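Local coordinates for protein type II restriction enzyme ngomi (Neisseria gonorrhoeae, PDB 1FIU) that recognises the double-stranded DNA sequence 5'-GCCGGC-3' as a homotetramer and cleaves it after the first G, using magnesium ions, at the interface of chains A and B. Coordinates in Å, arbitrary orientation; residue numbers count along the deposited sequence, not the author numbering. Chains: chain A/B, Type II restriction enzyme ngomi.

The interface of chains A and B. Residues chain A 88-89, 92, 145, 148, 170; chain B 86-87, 89, 285-286.
B:Ile87 fills the apolar centre of this subunit interface, its two branches meeting different residues of chain A. The methyl B:Ile87 CG2 lies 4.0 Å from A:Leu170 CD1, while CD1 at the end of the other branch meets A:Ile148 CD1 tip to tip. A:Leu170 also touches the C-terminal tail of chain B: its CD1 packs on the B:Ala285 CB methyl, and its side chain crosses that of B:Val286 obliquely, A:Leu170 CG against B:Val286 CG1. The two-fold related prolines A:Pro89 and B:Pro89 meet ring tip to ring tip, A:Pro89 CD and B:Pro89 CD a tight 3.3 Å apart; the interface is two-fold symmetric, so the contact has a twin with A and B exchanged.

Polar groups grip the chain B terminus. The extended side chain of A:Arg145 (chi2 -177°, chi3 179°), from the end of strand 141-145, crosses B:Ile87 at about a right angle. Its guanidinium lies between A:Leu170 CD2 over one face and the A:Pro89 carbonyl oxygen over the other, both toward the rim, which should help fix its rotation. A:Arg145 NH1 donates hydrogen bonds to B:Ala285 O at 3.0 Å, in the carbonyl plane on a lone pair, and to the terminal carboxylate atom B:Val286 O at 2.8 Å. A:Arg88, bent at chi2 (65°), brings A:Arg88 NH1 to the same B:Val286 O at 3.0 Å, with the oxygen in its guanidinium plane. Both arginine donors reach that oxygen from one face of the carboxylate, above its plane; two guanidinium groups so close to the chain end would be expected to stabilise its negative charge. Behind them, A:Trp92 carries A:Arg145 CG over one ring face and donates from NE1 to the backbone carbonyl A:Arg88 O, which probably helps to position the two arginines. Beside the A:Arg88 guanidinium, in its plane, water 1 links A:Arg88 NH1 and A:Pro89 O to B:Ile87 O, which lies 2.9 Å from the water oxygen.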
loop_
_atom_site.group_PDB
_atom_site.type_symbol
_atom_site.label_atom_id
_atom_site.label_comp_id
_atom_site.label_asym_id
_atom_site.label_seq_id
_atom_site.Cartn_x
_atom_site.Cartn_y
_atom_site.Cartn_z
ATOM N N ARG A 88 15.427 7.538 26.569
ATOM C CA ARG A 88 15.697 7.483 25.123
ATOM C C ARG A 88 16.927 8.348 24.823
ATOM O O ARG A 88 16.851 9.441 24.254
ATOM C CB ARG A 88 14.484 7.978 24.315
ATOM C CG ARG A 88 14.496 7.529 22.827
ATOM C CD ARG A 88 14.386 5.999 22.653
ATOM N NE ARG A 88 13.930 5.630 21.304
ATOM C CZ ARG A 88 14.711 5.495 20.225
ATOM N NH1 ARG A 88 16.032 5.689 20.313
ATOM N NH2 ARG A 88 14.166 5.191 19.051
ATOM N N PRO A 89 18.093 7.851 25.219
ATOM C CA PRO A 89 19.349 8.562 25.009
ATOM C C PRO A 89 19.729 8.764 23.549
ATOM O O PRO A 89 19.294 8.012 22.670
ATOM C CB PRO A 89 20.361 7.702 25.769
ATOM C CG PRO A 89 19.780 6.346 25.748
ATOM C CD PRO A 89 18.301 6.596 25.965
ATOM N N TRP A 92 20.202 14.163 19.829
ATOM C CA TRP A 92 19.011 14.510 19.041
ATOM C C TRP A 92 18.936 15.936 18.536
ATOM O O TRP A 92 19.401 16.853 19.201
ATOM C CB TRP A 92 17.750 14.247 19.881
ATOM C CG TRP A 92 17.665 12.883 20.499
ATOM C CD1 TRP A 92 17.985 12.541 21.783
ATOM C CD2 TRP A 92 17.237 11.675 19.853
ATOM N NE1 TRP A 92 17.776 11.191 21.979
ATOM C CE2 TRP A 92 17.324 10.634 20.813
ATOM C CE3 TRP A 92 16.786 11.371 18.557
ATOM C CZ2 TRP A 92 16.981 9.307 20.520
ATOM C CZ3 TRP A 92 16.439 10.051 18.265
ATOM C CH2 TRP A 92 16.541 9.034 19.243
ATOM N N ARG A 145 18.622 11.706 14.733
ATOM C CA ARG A 145 19.588 11.163 15.700
ATOM C C ARG A 145 20.955 11.100 15.029
ATOM O O ARG A 145 21.102 10.492 13.979
ATOM C CB ARG A 145 19.210 9.735 16.130
ATOM C CG ARG A 145 20.007 9.261 17.354
ATOM C CD ARG A 145 19.692 7.844 17.745
ATOM N NE ARG A 145 20.488 7.436 18.902
ATOM C CZ ARG A 145 20.309 6.305 19.573
ATOM N NH1 ARG A 145 19.351 5.457 19.203
ATOM N NH2 ARG A 145 21.081 6.016 20.624
ATOM N N ILE A 148 26.831 7.413 16.491
ATOM C CA ILE A 148 27.632 7.280 17.688
ATOM C C ILE A 148 28.992 6.629 17.504
ATOM O O ILE A 148 29.214 5.818 16.591
ATOM C CB ILE A 148 26.848 6.521 18.750
ATOM C CG1 ILE A 148 26.724 5.048 18.366
ATOM C CG2 ILE A 148 25.460 7.149 18.882
ATOM C CD1 ILE A 148 25.941 4.192 19.352
ATOM N N LEU A 170 23.802 2.835 13.359
ATOM C CA LEU A 170 24.255 3.820 14.339
ATOM C C LEU A 170 25.718 4.132 14.292
ATOM O O LEU A 170 26.139 5.116 14.906
ATOM C CB LEU A 170 23.946 3.358 15.751
ATOM C CG LEU A 170 22.477 3.468 16.124
ATOM C CD1 LEU A 170 22.206 2.694 17.419
ATOM C CD2 LEU A 170 22.144 4.964 16.327
ATOM N N HIS B 86 22.556 0.887 27.568
ATOM C CA HIS B 86 22.947 2.302 27.670
ATOM C C HIS B 86 22.646 3.112 26.424
ATOM O O HIS B 86 22.606 4.341 26.480
ATOM C CB HIS B 86 24.449 2.422 27.992
ATOM C CG HIS B 86 25.330 1.753 26.984
ATOM N ND1 HIS B 86 25.254 0.403 26.709
ATOM C CD2 HIS B 86 26.288 2.252 26.176
ATOM C CE1 HIS B 86 26.135 0.098 25.773
ATOM N NE2 HIS B 86 26.774 1.206 25.431
ATOM N N ILE B 87 22.436 2.424 25.303
ATOM C CA ILE B 87 22.126 3.039 24.008
ATOM C C ILE B 87 20.609 3.004 23.746
ATOM O O ILE B 87 20.077 3.845 23.016
ATOM C CB ILE B 87 22.834 2.249 22.832
ATOM C CG1 ILE B 87 24.354 2.329 23.018
ATOM C CG2 ILE B 87 22.432 2.800 21.460
ATOM C CD1 ILE B 87 24.833 3.710 23.240
ATOM N N PRO B 89 17.767 1.952 26.469
ATOM C CA PRO B 89 17.276 1.389 27.729
ATOM C C PRO B 89 15.826 0.941 27.696
ATOM O O PRO B 89 15.031 1.378 26.836
ATOM C CB PRO B 89 17.523 2.518 28.740
ATOM C CG PRO B 89 17.471 3.774 27.901
ATOM C CD PRO B 89 18.174 3.361 26.625
ATOM N N ALA B 285 18.605 -0.908 18.072
ATOM C CA ALA B 285 18.822 0.137 19.076
ATOM C C ALA B 285 18.649 1.563 18.563
ATOM O O ALA B 285 18.864 2.517 19.308
ATOM C CB ALA B 285 20.239 -0.029 19.709
ATOM N N VAL B 286 18.239 1.730 17.307
ATOM C CA VAL B 286 18.099 3.091 16.763
ATOM C C VAL B 286 16.991 3.870 17.487
ATOM O O VAL B 286 17.123 5.097 17.608
ATOM C CB VAL B 286 17.791 3.078 15.251
ATOM C CG1 VAL B 286 18.947 2.430 14.473
ATOM C CG2 VAL B 286 16.504 2.332 15.013
ATOM O OXT VAL B 286 15.999 3.234 17.908
HETATM O O HOH W 1 17.813 5.677 22.631
#